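Local coordinates for protein ATP-dependent DNA helicase (Mycobacterium smegmatis, PDB 5V9X) that unwinds RNA:DNA hybrids as a 3'-to-5' helicase, using ATP hydrolysis to track along single-stranded DNA, at residues 707-712 and 838-843; 768-773 and 834-839. One frame throughout, in Å; residues are numbered along the deposited sequence.

Contact 1: 707-712 and 838-843; sequences LRVHGP and VPALIE
Val709 and Leu841 meet where two helices of the C-terminal DEAD/H-associated region cross, a compact example of helix packing through a few apolar side chains. The short axes approach to 8.6 Å at a signed crossing angle of -75°, so the helices share one small patch and not a long seam. Val709 works as a fork. Its CG1 stands anti to the backbone N (chi1 164°) and meets CD1 of Leu841 at 3.7 Å, the two side chains running obliquely to each other. The other branch turns to a different residue: CG2 of Val709 lies 3.6 Å from CB of Ala840. CA of Val709 and CA of Leu841 are the closest CA pair of the two segments, 5.3 Å apart. Leu841 is forked in the same sense, since its second methyl serves Pro712, and the proline ring and leucine side chain slide past one another in opposite directions. No hydrogen bond links the two segments; the joint is purely apolar. Ile762 and Val766 of helix 759-769 extend this packing, touching Leu841 and Pro712 respectively. At the proline, CD2 of Leu841 rests against both CB and CG, the nearer being Pro712 CG at 3.8 Å.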
loop_
_atom_site.group_PDB
_atom_site.type_symbol
_atom_site.label_atom_id
_atom_site.label_comp_id
_atom_site.label_asym_id
_atom_site.label_seq_id
_atom_site.Cartn_x
_atom_site.Cartn_y
_atom_site.Cartn_z
ATOM N N LEU A 707 -1.594 -13.585 7.350
ATOM C CA LEU A 707 -1.836 -14.429 6.189
ATOM C C LEU A 707 -0.551 -14.821 5.470
ATOM O O LEU A 707 -0.522 -15.869 4.815
ATOM C CB LEU A 707 -2.785 -13.717 5.218
ATOM C CG LEU A 707 -3.278 -14.518 4.012
ATOM C CD1 LEU A 707 -4.166 -15.670 4.455
ATOM C CD2 LEU A 707 -4.008 -13.621 3.031
ATOM N N ARG A 708 0.507 -14.009 5.565
ATOM C CA ARG A 708 1.753 -14.337 4.881
ATOM C C ARG A 708 2.366 -15.634 5.389
ATOM O O ARG A 708 3.149 -16.267 4.673
ATOM C CB ARG A 708 2.754 -13.188 5.036
ATOM C CG ARG A 708 2.225 -11.837 4.589
ATOM C CD ARG A 708 3.329 -10.797 4.562
ATOM N NE ARG A 708 4.319 -11.081 3.526
ATOM C CZ ARG A 708 5.510 -10.497 3.453
ATOM N NH1 ARG A 708 5.870 -9.602 4.362
ATOM N NH2 ARG A 708 6.346 -10.813 2.474
ATOM N N VAL A 709 2.030 -16.038 6.609
ATOM C CA VAL A 709 2.491 -17.293 7.179
ATOM C C VAL A 709 1.446 -18.391 7.026
ATOM O O VAL A 709 1.788 -19.553 6.806
ATOM C CB VAL A 709 2.869 -17.079 8.663
ATOM C CG1 VAL A 709 2.988 -18.400 9.407
ATOM C CG2 VAL A 709 4.164 -16.288 8.773
ATOM N N HIS A 710 0.165 -18.030 7.133
ATOM C CA HIS A 710 -0.923 -18.995 7.040
ATOM C C HIS A 710 -1.229 -19.413 5.609
ATOM O O HIS A 710 -1.789 -20.495 5.401
ATOM C CB HIS A 710 -2.177 -18.416 7.692
ATOM C CG HIS A 710 -1.994 -18.073 9.136
ATOM N ND1 HIS A 710 -2.795 -17.168 9.796
ATOM C CD2 HIS A 710 -1.094 -18.515 10.046
ATOM C CE1 HIS A 710 -2.398 -17.068 11.052
ATOM N NE2 HIS A 710 -1.368 -17.876 11.230
ATOM N N GLY A 711 -0.890 -18.583 4.627
ATOM C CA GLY A 711 -1.005 -18.953 3.237
ATOM C C GLY A 711 -0.195 -20.189 2.904
ATOM O O GLY A 711 -0.741 -21.225 2.512
ATOM N N PRO A 712 1.132 -20.110 3.061
ATOM C CA PRO A 712 1.962 -21.289 2.773
ATOM C C PRO A 712 1.718 -22.441 3.728
ATOM O O PRO A 712 1.893 -23.602 3.337
ATOM C CB PRO A 712 3.392 -20.749 2.897
ATOM C CG PRO A 712 3.270 -19.606 3.846
ATOM C CD PRO A 712 1.948 -18.969 3.513
ATOM N N VAL A 838 8.162 -17.057 4.210
ATOM C CA VAL A 838 8.632 -18.401 4.541
ATOM C C VAL A 838 9.610 -18.367 5.715
ATOM O O VAL A 838 9.496 -19.214 6.613
ATOM C CB VAL A 838 9.247 -19.091 3.311
ATOM C CG1 VAL A 838 9.805 -20.452 3.689
ATOM C CG2 VAL A 838 8.205 -19.231 2.210
ATOM N N PRO A 839 10.581 -17.439 5.768
ATOM C CA PRO A 839 11.412 -17.344 6.983
ATOM C C PRO A 839 10.610 -17.235 8.271
ATOM O O PRO A 839 11.011 -17.814 9.289
ATOM C CB PRO A 839 12.251 -16.088 6.724
ATOM C CG PRO A 839 12.426 -16.077 5.264
ATOM C CD PRO A 839 11.121 -16.579 4.696
ATOM N N ALA A 840 9.485 -16.517 8.259
ATOM C CA ALA A 840 8.649 -16.459 9.453
ATOM C C ALA A 840 7.981 -17.801 9.724
ATOM O O ALA A 840 7.894 -18.235 10.879
ATOM C CB ALA A 840 7.602 -15.357 9.317
ATOM N N LEU A 841 7.501 -18.473 8.675
ATOM C CA LEU A 841 6.907 -19.792 8.860
ATOM C C LEU A 841 7.931 -20.797 9.368
ATOM O O LEU A 841 7.589 -21.690 10.151
ATOM C CB LEU A 841 6.289 -20.280 7.550
ATOM C CG LEU A 841 5.596 -21.646 7.587
ATOM C CD1 LEU A 841 4.484 -21.659 8.625
ATOM C CD2 LEU A 841 5.046 -22.017 6.217
ATOM N N ILE A 842 9.191 -20.659 8.951
ATOM C CA ILE A 842 10.220 -21.605 9.370
ATOM C C ILE A 842 10.529 -21.441 10.853
ATOM O O ILE A 842 10.525 -22.415 11.614
ATOM C CB ILE A 842 11.481 -21.442 8.503
ATOM C CG1 ILE A 842 11.243 -22.036 7.113
ATOM C CG2 ILE A 842 12.678 -22.093 9.172
ATOM C CD1 ILE A 842 12.296 -21.660 6.098
ATOM N N GLU A 843 10.800 -20.207 11.292
ATOM C CA GLU A 843 11.105 -19.995 12.703
ATOM C C GLU A 843 9.918 -20.348 13.589
ATOM O O GLU A 843 10.108 -20.823 14.715
ATOM C CB GLU A 843 11.544 -18.553 12.956
ATOM C CG GLU A 843 12.100 -18.344 14.365
ATOM C CD GLU A 843 12.653 -16.951 14.595
ATOM O OE1 GLU A 843 12.494 -16.086 13.705
ATOM O OE2 GLU A 843 13.251 -16.722 15.669
#

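Contact 2: 768-773 and 834-839; sequences AEVGGS and DVYDVP
Two helix-to-helix connections face each other here within the DEAD/H-associated region: the turn that leads from helix 759-769 into helix 774-786, and the short break between helices 822-835 and 838-849. Tyr836, the first residue beyond helix 822-835 to leave helical backbone angles, spans the distance between them, for its CA lies 10.3 Å from CA of Val770. With chi1 at -62° the tyrosine ring swings anti to its own carbonyl carbon and extends toward the turn. There CG2 of Val770 comes within 4.0 Å of Tyr836 CE2, approaching the ring obliquely. The hydroxyl end lies near Ser773, yet OG of Ser773 and OH of Tyr836 are 4.2 Å apart, and no hydrogen bond joins them. Ser773, the N-cap residue of helix 774-786, instead turns its hydroxyl back on its own turn, with Ser773 OG donating to Val770 O at 2.8 Å. That donor is tilted 22° from the carbonyl plane. The same oxygen also accepts from Ser773 N, at 3.2 Å and from the same face, so two bonds grip one carbonyl. Pro712 and Leu715 of helix 707-725, together with Leu775, also pack on the tyrosine. The Ser773 hydroxyl is spent within its own turn, and the buried meeting of Val770 and Tyr836 rests on van der Waals contact.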
loop_
_atom_site.group_PDB
_atom_site.type_symbol
_atom_site.label_atom_id
_atom_site.label_comp_id
_atom_site.label_asym_id
_atom_site.label_seq_id
_atom_site.Cartn_x
_atom_site.Cartn_y
_atom_site.Cartn_z
ATOM N N ALA A 768 7.012 -26.921 -3.767
ATOM C CA ALA A 768 6.380 -27.921 -4.619
ATOM C C ALA A 768 4.889 -27.670 -4.807
ATOM O O ALA A 768 4.325 -28.057 -5.838
ATOM C CB ALA A 768 6.602 -29.319 -4.038
ATOM N N GLU A 769 4.238 -27.023 -3.842
ATOM C CA GLU A 769 2.790 -26.861 -3.884
ATOM C C GLU A 769 2.346 -25.552 -4.515
ATOM O O GLU A 769 1.229 -25.480 -5.041
ATOM C CB GLU A 769 2.207 -26.959 -2.470
ATOM C CG GLU A 769 2.393 -28.319 -1.833
ATOM C CD GLU A 769 1.809 -29.428 -2.680
ATOM O OE1 GLU A 769 0.736 -29.216 -3.285
ATOM O OE2 GLU A 769 2.427 -30.511 -2.749
ATOM N N VAL A 770 3.193 -24.519 -4.481
ATOM C CA VAL A 770 2.765 -23.198 -4.932
ATOM C C VAL A 770 2.379 -23.220 -6.405
ATOM O O VAL A 770 1.502 -22.460 -6.832
ATOM C CB VAL A 770 3.864 -22.153 -4.642
ATOM C CG1 VAL A 770 5.086 -22.376 -5.524
ATOM C CG2 VAL A 770 3.319 -20.741 -4.812
ATOM N N GLY A 771 2.992 -24.104 -7.198
ATOM C CA GLY A 771 2.720 -24.126 -8.626
ATOM C C GLY A 771 1.280 -24.453 -8.968
ATOM O O GLY A 771 0.756 -23.977 -9.980
ATOM N N GLY A 772 0.620 -25.259 -8.142
ATOM C CA GLY A 772 -0.764 -25.619 -8.356
ATOM C C GLY A 772 -1.777 -24.806 -7.584
ATOM O O GLY A 772 -2.979 -25.053 -7.719
ATOM N N SER A 773 -1.335 -23.839 -6.783
ATOM C CA SER A 773 -2.241 -23.074 -5.944
ATOM C C SER A 773 -2.931 -21.974 -6.746
ATOM O O SER A 773 -2.433 -21.509 -7.776
ATOM C CB SER A 773 -1.490 -22.460 -4.763
ATOM O OG SER A 773 -0.596 -21.453 -5.200
ATOM N N ASP A 834 7.272 -12.095 -1.953
ATOM C CA ASP A 834 6.474 -10.892 -1.739
ATOM C C ASP A 834 5.151 -11.162 -1.036
ATOM O O ASP A 834 4.706 -10.332 -0.240
ATOM C CB ASP A 834 6.202 -10.191 -3.074
ATOM C CG ASP A 834 7.441 -9.541 -3.656
ATOM O OD1 ASP A 834 8.543 -9.754 -3.105
ATOM O OD2 ASP A 834 7.314 -8.810 -4.662
ATOM N N VAL A 835 4.510 -12.297 -1.310
ATOM C CA VAL A 835 3.217 -12.619 -0.713
ATOM C C VAL A 835 3.430 -13.431 0.556
ATOM O O VAL A 835 2.971 -13.046 1.638
ATOM C CB VAL A 835 2.320 -13.379 -1.706
ATOM C CG1 VAL A 835 0.938 -13.603 -1.110
ATOM C CG2 VAL A 835 2.228 -12.620 -3.017
ATOM N N TYR A 836 4.121 -14.563 0.433
ATOM C CA TYR A 836 4.417 -15.395 1.587
ATOM C C TYR A 836 5.561 -14.793 2.401
ATOM O O TYR A 836 6.273 -13.885 1.961
ATOM C CB TYR A 836 4.788 -16.816 1.158
ATOM C CG TYR A 836 3.706 -17.582 0.423
ATOM C CD1 TYR A 836 2.365 -17.240 0.550
ATOM C CD2 TYR A 836 4.032 -18.656 -0.398
ATOM C CE1 TYR A 836 1.382 -17.945 -0.122
ATOM C CE2 TYR A 836 3.056 -19.364 -1.074
ATOM C CZ TYR A 836 1.734 -19.007 -0.933
ATOM O OH TYR A 836 0.763 -19.713 -1.608
ATOM N N ASP A 837 5.729 -15.322 3.615
ATOM C CA ASP A 837 6.871 -15.024 4.480
ATOM C C ASP A 837 7.354 -16.370 5.012
ATOM O O ASP A 837 6.997 -16.782 6.118
ATOM C CB ASP A 837 6.494 -14.054 5.604
ATOM C CG ASP A 837 7.692 -13.622 6.436
ATOM O OD1 ASP A 837 8.825 -14.050 6.132
ATOM O OD2 ASP A 837 7.496 -12.851 7.401
ATOM N N VAL A 838 8.162 -17.057 4.210
ATOM C CA VAL A 838 8.632 -18.401 4.541
ATOM C C VAL A 838 9.610 -18.367 5.715
ATOM O O VAL A 838 9.496 -19.214 6.613
ATOM C CB VAL A 838 9.247 -19.091 3.311
ATOM C CG1 VAL A 838 9.805 -20.452 3.689
ATOM C CG2 VAL A 838 8.205 -19.231 2.210
ATOM N N PRO A 839 10.581 -17.439 5.768
ATOM C CA PRO A 839 11.412 -17.344 6.983
ATOM C C PRO A 839 10.610 -17.235 8.271
ATOM O O PRO A 839 11.011 -17.814 9.289
ATOM C CB PRO A 839 12.251 -16.088 6.724
ATOM C CG PRO A 839 12.426 -16.077 5.264
ATOM C CD PRO A 839 11.121 -16.579 4.696
#

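Overall arrangement
Contacts 1 and 2 lie with their centres about 9 Å apart and share Val838 and Pro839 at the start of helix 838-849. Contact 2 uses the helix break itself through Tyr836, and contact 1 the first turn of the helix that follows it. Arg708 of contact 1 reaches the break directly: its backbone O lies 2.9 Å from Asp837 N and its NE 3.0 Å from Val835 O, both probable hydrogen bonds. Pro712, which meets Leu841 in contact 1, also touches Tyr836. The bound nucleic acid comes to about 8 Å from the nearest atom of contact 1 and about 11 Å from that of contact 2, so neither touches it. The AMP-PNP pocket draws on residues between 41 and 420, far earlier in the chain.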